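Local coordinates for protein thiamine pyrophosphokinase (Candida albicans, PDB 2G9Z) that catalyses the transfer of a pyrophosphate group from ATP to thiamine, producing the cofactor thiamine pyrophosphate, at residues T287-L291 with N302-E306; I21-Q27 with K297-W303; N292-L296 with G322-E326. One frame throughout, in Å; residues are numbered along the deposited sequence.

In the fold
The N-terminal segment 21-27, with strand 23-26, returns to 297-303 in contact 2, closing a loop of 269 residues that spans the catalytic domain and adding an N-terminal strand to the thiamine-binding region. The other two contacts are more local. Contact 1 joins 287-291 to 302-306 and ends on the same stretch as contact 2, sharing N302 and W303 with it. Contact 3 takes the second half of strand 289-294, at 292-296, to 322-326, so it crosses both of the others along the chain. Contacts 1 and 3 build consecutive strands of one five-stranded sheet, in the order 303-305, 289-294, 322-327. Contacts 1 and 2 both touch the bound thiamine pyrophosphate analogue and the second subunit.

Contact 1 (T287-L291 with N302-E306); sequences TPIIL and NWKTE. With VNP (3-[(4-amino-2-methylpyrimidin-5-yl)methyl]-5-(2-{[hydroxy(phosphonoamino)phosphoryl]oxy}ethyl)-4-methyl-1,3-thiazol-3-I um), chain N.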
loop_
_atom_site.group_PDB
_atom_site.type_symbol
_atom_site.label_atom_id
_atom_site.label_comp_id
_atom_site.label_asym_id
_atom_site.label_seq_id
_atom_site.Cartn_x
_atom_site.Cartn_y
_atom_site.Cartn_z
ATOM N N THR A 287 -0.512 17.890 6.331
ATOM C CA THR A 287 -1.594 18.075 5.370
ATOM C C THR A 287 -2.293 19.421 5.546
ATOM O O THR A 287 -2.397 19.936 6.659
ATOM C CB THR A 287 -2.651 16.968 5.529
ATOM O OG1 THR A 287 -3.481 17.260 6.660
ATOM C CG2 THR A 287 -1.976 15.628 5.766
ATOM N N PRO A 288 -2.771 20.014 4.441
ATOM C CA PRO A 288 -2.670 19.477 3.083
ATOM C C PRO A 288 -1.373 19.913 2.407
ATOM O O PRO A 288 -0.672 20.802 2.894
ATOM C CB PRO A 288 -3.891 20.063 2.392
ATOM C CG PRO A 288 -3.976 21.411 3.011
ATOM C CD PRO A 288 -3.741 21.124 4.483
ATOM N N ILE A 289 -1.069 19.281 1.281
ATOM C CA ILE A 289 0.127 19.594 0.520
ATOM C C ILE A 289 -0.292 20.282 -0.773
ATOM O O ILE A 289 -1.176 19.800 -1.480
ATOM C CB ILE A 289 0.922 18.305 0.204
ATOM C CG1 ILE A 289 1.513 17.744 1.502
ATOM C CG2 ILE A 289 2.010 18.589 -0.820
ATOM C CD1 ILE A 289 2.354 16.510 1.320
ATOM N N ILE A 290 0.331 21.420 -1.065
ATOM C CA ILE A 290 0.016 22.174 -2.273
ATOM C C ILE A 290 0.941 21.715 -3.387
ATOM O O ILE A 290 2.156 21.695 -3.214
ATOM C CB ILE A 290 0.237 23.690 -2.084
ATOM C CG1 ILE A 290 -0.441 24.173 -0.803
ATOM C CG2 ILE A 290 -0.314 24.441 -3.292
ATOM C CD1 ILE A 290 -1.932 24.045 -0.811
ATOM N N LEU A 291 0.365 21.369 -4.532
ATOM C CA LEU A 291 1.159 20.903 -5.662
ATOM C C LEU A 291 1.061 21.765 -6.920
ATOM O O LEU A 291 0.027 22.366 -7.213
ATOM C CB LEU A 291 0.751 19.475 -6.029
ATOM C CG LEU A 291 0.874 18.360 -4.985
ATOM C CD1 LEU A 291 0.168 17.103 -5.495
ATOM C CD2 LEU A 291 2.333 18.086 -4.700
ATOM N N ASN A 302 -1.393 24.919 -7.756
ATOM C CA ASN A 302 -1.943 25.275 -6.450
ATOM C C ASN A 302 -3.032 24.289 -6.029
ATOM O O ASN A 302 -4.025 24.666 -5.406
ATOM C CB ASN A 302 -2.506 26.694 -6.505
ATOM C CG ASN A 302 -1.440 27.723 -6.847
ATOM O OD1 ASN A 302 -0.458 27.880 -6.122
ATOM N ND2 ASN A 302 -1.628 28.422 -7.958
ATOM N N TRP A 303 -2.816 23.020 -6.365
ATOM C CA TRP A 303 -3.758 21.946 -6.070
ATOM C C TRP A 303 -3.460 21.329 -4.703
ATOM O O TRP A 303 -2.388 20.747 -4.500
ATOM C CB TRP A 303 -3.645 20.885 -7.164
ATOM C CG TRP A 303 -4.827 19.992 -7.303
ATOM C CD1 TRP A 303 -6.042 20.314 -7.835
ATOM C CD2 TRP A 303 -4.895 18.605 -6.954
ATOM N NE1 TRP A 303 -6.861 19.210 -7.846
ATOM C CE2 TRP A 303 -6.182 18.148 -7.309
ATOM C CE3 TRP A 303 -3.989 17.704 -6.378
ATOM C CZ2 TRP A 303 -6.589 16.824 -7.106
ATOM C CZ3 TRP A 303 -4.393 16.388 -6.175
ATOM C CH2 TRP A 303 -5.682 15.963 -6.539
ATOM N N LYS A 304 -4.413 21.453 -3.779
ATOM C CA LYS A 304 -4.266 20.931 -2.418
ATOM C C LYS A 304 -4.634 19.457 -2.333
ATOM O O LYS A 304 -5.743 19.060 -2.698
ATOM C CB LYS A 304 -5.154 21.711 -1.446
ATOM C CG LYS A 304 -4.936 23.207 -1.454
ATOM C CD LYS A 304 -5.935 23.906 -0.553
ATOM C CE LYS A 304 -5.835 25.415 -0.688
ATOM N NZ LYS A 304 -6.892 26.110 0.101
ATOM N N THR A 305 -3.706 18.651 -1.833
ATOM C CA THR A 305 -3.939 17.220 -1.718
ATOM C C THR A 305 -3.767 16.690 -0.295
ATOM O O THR A 305 -2.904 17.148 0.458
ATOM C CB THR A 305 -2.995 16.437 -2.654
ATOM O OG1 THR A 305 -3.343 15.046 -2.622
ATOM C CG2 THR A 305 -1.536 16.612 -2.224
ATOM N N GLU A 306 -4.604 15.727 0.070
ATOM C CA GLU A 306 -4.529 15.120 1.391
ATOM C C GLU A 306 -5.451 13.912 1.460
ATOM O O GLU A 306 -6.393 13.796 0.677
ATOM C CB GLU A 306 -4.918 16.139 2.476
ATOM C CG GLU A 306 -6.394 16.522 2.512
ATOM C CD GLU A 306 -6.690 17.603 3.546
ATOM O OE1 GLU A 306 -6.172 17.511 4.680
ATOM O OE2 GLU A 306 -7.445 18.543 3.229
HETATM O O2G VNP N . -6.704 4.292 -16.243
HETATM P PG VNP N . -6.211 3.357 -15.034
HETATM O O3G VNP N . -4.849 3.740 -14.594
HETATM O O1G VNP N . -6.254 1.850 -15.599
HETATM N N3B VNP N . -7.293 3.467 -13.827
HETATM P PB VNP N . -8.825 3.679 -14.323
HETATM O O2B VNP N . -9.722 3.522 -13.157
HETATM O O1B VNP N . -9.053 2.796 -15.488
HETATM O O1 VNP N . -8.867 5.206 -14.834
HETATM C C7 VNP N . -8.598 6.340 -14.000
HETATM C C12 VNP N . -9.397 7.504 -14.587
HETATM C C11 VNP N . -9.176 8.886 -13.963
HETATM C C10 VNP N . -7.887 9.612 -14.355
HETATM C CM4 VNP N . -7.208 9.419 -15.713
HETATM S S1 VNP N . -9.075 9.002 -12.147
HETATM C C9 VNP N . -7.994 10.376 -12.212
HETATM N N5 VNP N . -7.393 10.410 -13.403
HETATM C C7A VNP N . -6.185 11.213 -13.654
HETATM C C5A VNP N . -6.073 12.454 -12.762
HETATM C C6A VNP N . -4.964 12.512 -11.926
HETATM N N1A VNP N . -4.726 13.578 -11.184
HETATM C C2A VNP N . -5.548 14.635 -11.214
HETATM C CM2 VNP N . -5.222 15.870 -10.370
HETATM N N3A VNP N . -6.635 14.623 -11.998
HETATM C C4A VNP N . -6.915 13.561 -12.768
HETATM N N4A VNP N . -8.002 13.591 -13.536
#
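Strands 289-291 and 303-305 pair antiparallel within the vitamin B1-binding family region, and a G1 beta bulge marks the start of the second, an outermost strand of a five-stranded sheet that also takes in strands 45-47 and 254-259. T287 enters loosely, its OG1 making a weak hydrogen bond of 3.4 Å to OE1 of E306, near N285 of the second subunit. P288 follows a cis peptide bond and lays its ring against E306, with CB 3.9 Å from CD. Regular pairing begins at I289, whose N donates to T305 O (2.9 Å) and whose O accepts from T305 N (2.8 Å). I290 sits opposite K304 as a non-hydrogen-bonded pair; its CG2 reaches CA of N302 at 3.6 Å. L291 bonds W303 in both directions, L291 N to W303 O at 2.8 Å and W303 N to L291 O at 3.0 Å. The bulge arises because N302 (phi/psi 50°/37°) faces L291 together with W303. I289, L291, W303 and T305 share a face, where L291 CD1 lies 3.7 Å from T305 CG2 and at the edge of the indole. Over one face of that indole lies the pyrimidine methyl CM2 of the ligand, 3.7 Å from W303 CZ2.

Contact 2 (I21-Q27 with K297-W303); sequences IEQVIEQ and KYDMRNW. With VNP (3-[(4-amino-2-methylpyrimidin-5-yl)methyl]-5-(2-{[hydroxy(phosphonoamino)phosphoryl]oxy}ethyl)-4-methyl-1,3-thiazol-3-I um), chain N.
Strands 23-26 and 298-301 are extended and run antiparallel at 152°, axes 4.4 Å apart; K297, just before the second, has helical angles (phi/psi -57°/-42°). Q23-R301 and I25-D299 are hydrogen-bonded pairs, V24-M300 and E26-Y298 non-hydrogen-bonded. Backbone N-to-O bonds are Q23-R301 and R301-Q23 (3.0 Å each), I25-D299 (2.7 Å), D299-I25 (3.0 Å) and Q27-K297 (2.8 Å). N302 (50°/37°) and W303 form a G1 bulge. Q27, chi1 and chi2 both m, folds back so that NE2 donates to D299 OD2 at 2.7 Å, while K297 NZ donates to Q27 O at 2.9 Å and pairs with D29. I25 CD1 lies over the R301 guanidinium, 3.4 Å from NH1; R301 NE bonds S293 O. V24 (t) CG2 is 3.5 Å from W303 NE1; E22 OE1, accepting from K304 N, lies over one indole face. The opposite face receives ligand methyl CM2, 3.7 Å from W303 CZ2; Y298 (m) CD2 is 3.5 Å from ligand C7A. Y298 OH bonds Q151, and E26 at the rim Y152, both of the second subunit. V24, Y298, M300 and W303 thus bed the ligand's pyrimidine and methylene bridge in a site shared between subunits; the other face is mixed, with I25 among Q23, D299 and R301.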
loop_
_atom_site.group_PDB
_atom_site.type_symbol
_atom_site.label_atom_id
_atom_site.label_comp_id
_atom_site.label_asym_id
_atom_site.label_seq_id
_atom_site.Cartn_x
_atom_site.Cartn_y
_atom_site.Cartn_z
ATOM N N ILE A 21 -6.951 29.476 -7.113
ATOM C CA ILE A 21 -7.762 28.400 -7.666
ATOM C C ILE A 21 -6.941 27.121 -7.784
ATOM O O ILE A 21 -5.789 27.149 -8.219
ATOM C CB ILE A 21 -8.283 28.759 -9.072
ATOM C CG1 ILE A 21 -9.062 30.075 -9.023
ATOM C CG2 ILE A 21 -9.179 27.644 -9.596
ATOM C CD1 ILE A 21 -9.322 30.675 -10.391
ATOM N N GLU A 22 -7.535 26.001 -7.381
ATOM C CA GLU A 22 -6.868 24.712 -7.485
ATOM C C GLU A 22 -7.152 24.235 -8.902
ATOM O O GLU A 22 -8.252 23.778 -9.206
ATOM C CB GLU A 22 -7.439 23.730 -6.461
ATOM C CG GLU A 22 -7.201 24.158 -5.027
ATOM C CD GLU A 22 -7.631 23.109 -4.023
ATOM O OE1 GLU A 22 -7.204 21.944 -4.162
ATOM O OE2 GLU A 22 -8.387 23.454 -3.092
ATOM N N GLN A 23 -6.153 24.351 -9.768
ATOM C CA GLN A 23 -6.305 23.986 -11.166
ATOM C C GLN A 23 -5.721 22.643 -11.588
ATOM O O GLN A 23 -4.727 22.177 -11.035
ATOM C CB GLN A 23 -5.687 25.091 -12.041
ATOM C CG GLN A 23 -6.403 26.435 -11.939
ATOM C CD GLN A 23 -5.626 27.584 -12.573
ATOM O OE1 GLN A 23 -6.216 28.500 -13.148
ATOM N NE2 GLN A 23 -4.303 27.551 -12.450
ATOM N N VAL A 24 -6.372 22.033 -12.574
ATOM C CA VAL A 24 -5.929 20.778 -13.168
ATOM C C VAL A 24 -5.964 21.040 -14.671
ATOM O O VAL A 24 -7.017 21.341 -15.238
ATOM C CB VAL A 24 -6.865 19.588 -12.835
ATOM C CG1 VAL A 24 -6.432 18.356 -13.630
ATOM C CG2 VAL A 24 -6.810 19.284 -11.338
ATOM N N ILE A 25 -4.806 20.938 -15.309
ATOM C CA ILE A 25 -4.697 21.198 -16.737
ATOM C C ILE A 25 -4.467 19.928 -17.540
ATOM O O ILE A 25 -3.468 19.239 -17.346
ATOM C CB ILE A 25 -3.519 22.154 -17.024
ATOM C CG1 ILE A 25 -3.680 23.438 -16.211
ATOM C CG2 ILE A 25 -3.444 22.460 -18.519
ATOM C CD1 ILE A 25 -2.432 24.296 -16.186
ATOM N N GLU A 26 -5.391 19.615 -18.440
ATOM C CA GLU A 26 -5.228 18.439 -19.275
ATOM C C GLU A 26 -4.205 18.800 -20.346
ATOM O O GLU A 26 -4.435 19.687 -21.169
ATOM C CB GLU A 26 -6.565 18.034 -19.897
ATOM C CG GLU A 26 -7.464 17.281 -18.926
ATOM C CD GLU A 26 -8.866 17.062 -19.457
ATOM O OE1 GLU A 26 -9.023 16.966 -20.691
ATOM O OE2 GLU A 26 -9.810 16.968 -18.639
ATOM N N GLN A 27 -3.066 18.117 -20.311
ATOM C CA GLN A 27 -1.985 18.368 -21.253
ATOM C C GLN A 27 -2.001 17.373 -22.396
ATOM O O GLN A 27 -2.746 16.398 -22.368
ATOM C CB GLN A 27 -0.642 18.253 -20.526
ATOM C CG GLN A 27 -0.516 19.167 -19.337
ATOM C CD GLN A 27 -0.215 20.592 -19.741
ATOM O OE1 GLN A 27 -0.628 21.048 -20.805
ATOM N NE2 GLN A 27 0.500 21.306 -18.886
ATOM N N LYS A 297 0.183 14.527 -17.368
ATOM C CA LYS A 297 -1.006 14.563 -18.216
ATOM C C LYS A 297 -2.064 15.465 -17.588
ATOM O O LYS A 297 -2.726 16.240 -18.277
ATOM C CB LYS A 297 -1.557 13.147 -18.400
ATOM C CG LYS A 297 -2.796 13.042 -19.295
ATOM C CD LYS A 297 -2.492 13.372 -20.743
ATOM C CE LYS A 297 -3.750 13.259 -21.603
ATOM N NZ LYS A 297 -3.479 13.648 -23.017
ATOM N N TYR A 298 -2.218 15.360 -16.275
ATOM C CA TYR A 298 -3.165 16.191 -15.549
ATOM C C TYR A 298 -2.311 17.037 -14.608
ATOM O O TYR A 298 -2.124 16.702 -13.436
ATOM C CB TYR A 298 -4.150 15.308 -14.780
ATOM C CG TYR A 298 -4.880 14.353 -15.694
ATOM C CD1 TYR A 298 -6.050 14.735 -16.354
ATOM C CD2 TYR A 298 -4.360 13.090 -15.961
ATOM C CE1 TYR A 298 -6.679 13.878 -17.255
ATOM C CE2 TYR A 298 -4.978 12.231 -16.861
ATOM C CZ TYR A 298 -6.131 12.627 -17.505
ATOM O OH TYR A 298 -6.721 11.772 -18.409
ATOM N N ASP A 299 -1.757 18.117 -15.155
ATOM C CA ASP A 299 -0.904 19.008 -14.387
ATOM C C ASP A 299 -1.711 19.777 -13.368
ATOM O O ASP A 299 -2.837 20.201 -13.633
ATOM C CB ASP A 299 -0.151 19.990 -15.300
ATOM C CG ASP A 299 1.188 19.440 -15.771
ATOM O OD1 ASP A 299 1.811 18.661 -15.007
ATOM O OD2 ASP A 299 1.629 19.798 -16.891
ATOM N N MET A 300 -1.116 19.965 -12.201
ATOM C CA MET A 300 -1.773 20.668 -11.114
ATOM C C MET A 300 -1.130 22.024 -10.863
ATOM O O MET A 300 0.068 22.211 -11.069
ATOM C CB MET A 300 -1.697 19.812 -9.841
ATOM C CG MET A 300 -2.475 18.496 -9.923
ATOM S SD MET A 300 -1.784 17.156 -8.888
ATOM C CE MET A 300 -0.441 16.616 -9.923
ATOM N N ARG A 301 -1.945 22.976 -10.432
ATOM C CA ARG A 301 -1.464 24.305 -10.100
ATOM C C ARG A 301 -2.171 24.669 -8.804
ATOM O O ARG A 301 -3.395 24.685 -8.752
ATOM C CB ARG A 301 -1.799 25.308 -11.216
ATOM C CG ARG A 301 -1.146 24.968 -12.564
ATOM C CD ARG A 301 0.360 24.781 -12.410
ATOM N NE ARG A 301 0.923 23.924 -13.450
ATOM C CZ ARG A 301 1.034 24.265 -14.730
ATOM N NH1 ARG A 301 0.623 25.463 -15.143
ATOM N NH2 ARG A 301 1.543 23.402 -15.599
ATOM N N ASN A 302 -1.393 24.919 -7.756
ATOM C CA ASN A 302 -1.943 25.275 -6.450
ATOM C C ASN A 302 -3.032 24.289 -6.029
ATOM O O ASN A 302 -4.025 24.666 -5.406
ATOM C CB ASN A 302 -2.506 26.694 -6.505
ATOM C CG ASN A 302 -1.440 27.723 -6.847
ATOM O OD1 ASN A 302 -0.458 27.880 -6.122
ATOM N ND2 ASN A 302 -1.628 28.422 -7.958
ATOM N N TRP A 303 -2.816 23.020 -6.365
ATOM C CA TRP A 303 -3.758 21.946 -6.070
ATOM C C TRP A 303 -3.460 21.329 -4.703
ATOM O O TRP A 303 -2.388 20.747 -4.500
ATOM C CB TRP A 303 -3.645 20.885 -7.164
ATOM C CG TRP A 303 -4.827 19.992 -7.303
ATOM C CD1 TRP A 303 -6.042 20.314 -7.835
ATOM C CD2 TRP A 303 -4.895 18.605 -6.954
ATOM N NE1 TRP A 303 -6.861 19.210 -7.846
ATOM C CE2 TRP A 303 -6.182 18.148 -7.309
ATOM C CE3 TRP A 303 -3.989 17.704 -6.378
ATOM C CZ2 TRP A 303 -6.589 16.824 -7.106
ATOM C CZ3 TRP A 303 -4.393 16.388 -6.175
ATOM C CH2 TRP A 303 -5.682 15.963 -6.539
HETATM O O2G VNP N . -6.704 4.292 -16.243
HETATM P PG VNP N . -6.211 3.357 -15.034
HETATM O O3G VNP N . -4.849 3.740 -14.594
HETATM O O1G VNP N . -6.254 1.850 -15.599
HETATM N N3B VNP N . -7.293 3.467 -13.827
HETATM P PB VNP N . -8.825 3.679 -14.323
HETATM O O2B VNP N . -9.722 3.522 -13.157
HETATM O O1B VNP N . -9.053 2.796 -15.488
HETATM O O1 VNP N . -8.867 5.206 -14.834
HETATM C C7 VNP N . -8.598 6.340 -14.000
HETATM C C12 VNP N . -9.397 7.504 -14.587
HETATM C C11 VNP N . -9.176 8.886 -13.963
HETATM C C10 VNP N . -7.887 9.612 -14.355
HETATM C CM4 VNP N . -7.208 9.419 -15.713
HETATM S S1 VNP N . -9.075 9.002 -12.147
HETATM C C9 VNP N . -7.994 10.376 -12.212
HETATM N N5 VNP N . -7.393 10.410 -13.403
HETATM C C7A VNP N . -6.185 11.213 -13.654
HETATM C C5A VNP N . -6.073 12.454 -12.762
HETATM C C6A VNP N . -4.964 12.512 -11.926
HETATM N N1A VNP N . -4.726 13.578 -11.184
HETATM C C2A VNP N . -5.548 14.635 -11.214
HETATM C CM2 VNP N . -5.222 15.870 -10.370
HETATM N N3A VNP N . -6.635 14.623 -11.998
HETATM C C4A VNP N . -6.915 13.561 -12.768
HETATM N N4A VNP N . -8.002 13.591 -13.536
#

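Contact 3 (N292-L296 with G322-E326); sequences NSYGL and GFIVE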
loop_
_atom_site.group_PDB
_atom_site.type_symbol
_atom_site.label_atom_id
_atom_site.label_comp_id
_atom_site.label_asym_id
_atom_site.label_seq_id
_atom_site.Cartn_x
_atom_site.Cartn_y
_atom_site.Cartn_z
ATOM N N ASN A 292 2.163 21.806 -7.658
ATOM C CA ASN A 292 2.258 22.508 -8.929
ATOM C C ASN A 292 3.094 21.587 -9.795
ATOM O O ASN A 292 4.240 21.307 -9.467
ATOM C CB ASN A 292 2.969 23.855 -8.788
ATOM C CG ASN A 292 2.080 24.923 -8.197
ATOM O OD1 ASN A 292 0.984 25.182 -8.696
ATOM N ND2 ASN A 292 2.550 25.560 -7.131
ATOM N N SER A 293 2.519 21.090 -10.883
ATOM C CA SER A 293 3.270 20.197 -11.753
ATOM C C SER A 293 3.353 20.728 -13.172
ATOM O O SER A 293 2.484 21.473 -13.619
ATOM C CB SER A 293 2.644 18.799 -11.769
ATOM O OG SER A 293 1.342 18.811 -12.324
ATOM N N TYR A 294 4.423 20.351 -13.862
ATOM C CA TYR A 294 4.644 20.744 -15.250
ATOM C C TYR A 294 5.160 19.491 -15.948
ATOM O O TYR A 294 6.271 19.042 -15.672
ATOM C CB TYR A 294 5.689 21.860 -15.323
ATOM C CG TYR A 294 5.393 23.012 -14.394
ATOM C CD1 TYR A 294 4.586 24.080 -14.799
ATOM C CD2 TYR A 294 5.867 23.004 -13.083
ATOM C CE1 TYR A 294 4.257 25.111 -13.913
ATOM C CE2 TYR A 294 5.544 24.022 -12.195
ATOM C CZ TYR A 294 4.740 25.070 -12.613
ATOM O OH TYR A 294 4.419 26.065 -11.718
ATOM N N GLY A 295 4.352 18.914 -16.829
ATOM C CA GLY A 295 4.785 17.712 -17.519
ATOM C C GLY A 295 3.921 16.486 -17.277
ATOM O O GLY A 295 4.137 15.448 -17.892
ATOM N N LEU A 296 2.956 16.582 -16.372
ATOM C CA LEU A 296 2.065 15.454 -16.128
ATOM C C LEU A 296 0.838 15.633 -17.021
ATOM O O LEU A 296 0.505 16.759 -17.395
ATOM C CB LEU A 296 1.648 15.400 -14.656
ATOM C CG LEU A 296 2.818 15.257 -13.678
ATOM C CD1 LEU A 296 2.282 15.123 -12.254
ATOM C CD2 LEU A 296 3.661 14.037 -14.052
ATOM N N GLY A 322 11.422 14.474 -18.983
ATOM C CA GLY A 322 11.322 14.825 -17.582
ATOM C C GLY A 322 10.116 15.686 -17.297
ATOM O O GLY A 322 9.423 16.118 -18.212
ATOM N N PHE A 323 9.855 15.919 -16.016
ATOM C CA PHE A 323 8.737 16.750 -15.603
ATOM C C PHE A 323 9.079 17.420 -14.280
ATOM O O PHE A 323 10.047 17.049 -13.612
ATOM C CB PHE A 323 7.455 15.921 -15.456
ATOM C CG PHE A 323 7.544 14.815 -14.432
ATOM C CD1 PHE A 323 8.036 13.557 -14.781
ATOM C CD2 PHE A 323 7.120 15.032 -13.117
ATOM C CE1 PHE A 323 8.107 12.519 -13.835
ATOM C CE2 PHE A 323 7.183 14.010 -12.163
ATOM C CZ PHE A 323 7.678 12.749 -12.521
ATOM N N ILE A 324 8.279 18.403 -13.898
ATOM C CA ILE A 324 8.527 19.114 -12.660
ATOM C C ILE A 324 7.359 19.079 -11.684
ATOM O O ILE A 324 6.203 19.234 -12.072
ATOM C CB ILE A 324 8.854 20.590 -12.941
ATOM C CG1 ILE A 324 10.183 20.690 -13.697
ATOM C CG2 ILE A 324 8.883 21.384 -11.632
ATOM C CD1 ILE A 324 10.497 22.083 -14.192
ATOM N N VAL A 325 7.667 18.858 -10.413
ATOM C CA VAL A 325 6.631 18.895 -9.392
ATOM C C VAL A 325 7.139 19.732 -8.238
ATOM O O VAL A 325 8.230 19.492 -7.709
ATOM C CB VAL A 325 6.254 17.505 -8.840
ATOM C CG1 VAL A 325 5.209 17.665 -7.725
ATOM C CG2 VAL A 325 5.703 16.629 -9.954
ATOM N N GLU A 326 6.362 20.741 -7.872
ATOM C CA GLU A 326 6.712 21.580 -6.740
ATOM C C GLU A 326 5.711 21.189 -5.663
ATOM O O GLU A 326 4.527 21.037 -5.944
ATOM C CB GLU A 326 6.569 23.058 -7.093
ATOM C CG GLU A 326 6.824 23.988 -5.921
ATOM C CD GLU A 326 6.917 25.439 -6.345
ATOM O OE1 GLU A 326 6.096 25.866 -7.185
ATOM O OE2 GLU A 326 7.804 26.153 -5.834
HETATM O O HOH W 1 6.983 25.389 -9.571
#
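Strand 322-327 starts at G322, and the contact with 292-296 at the next residue. F323 is in the p rotamer, presenting a ring face to L296: CD2 of L296 sits 4.0 Å from the ring centroid in a CH-pi contact. The F323 CB also crowds the turn at G295 (phi 119°), where a modelled CB would clash. At I324 the antiparallel pairing becomes regular, with I324 N to Y294 O and Y294 N to I324 O both at 2.8 Å, and its CG2 meets the edge of the Y294 ring, 3.7 Å from CD2. V325 lies opposite S293 in a non-hydrogen-bonded pair, and E326 bonds N292 in both directions, E326 N to N292 O at 2.7 Å and N292 N to E326 O at 3.0 Å. Strand 322-327 lies between 289-294 and 254-259 in its sheet. L296 and V325 pack on L280 of strand 277-281, in the facing sheet of the beta sandwich, while I33 and P36 cover I324 on the other face.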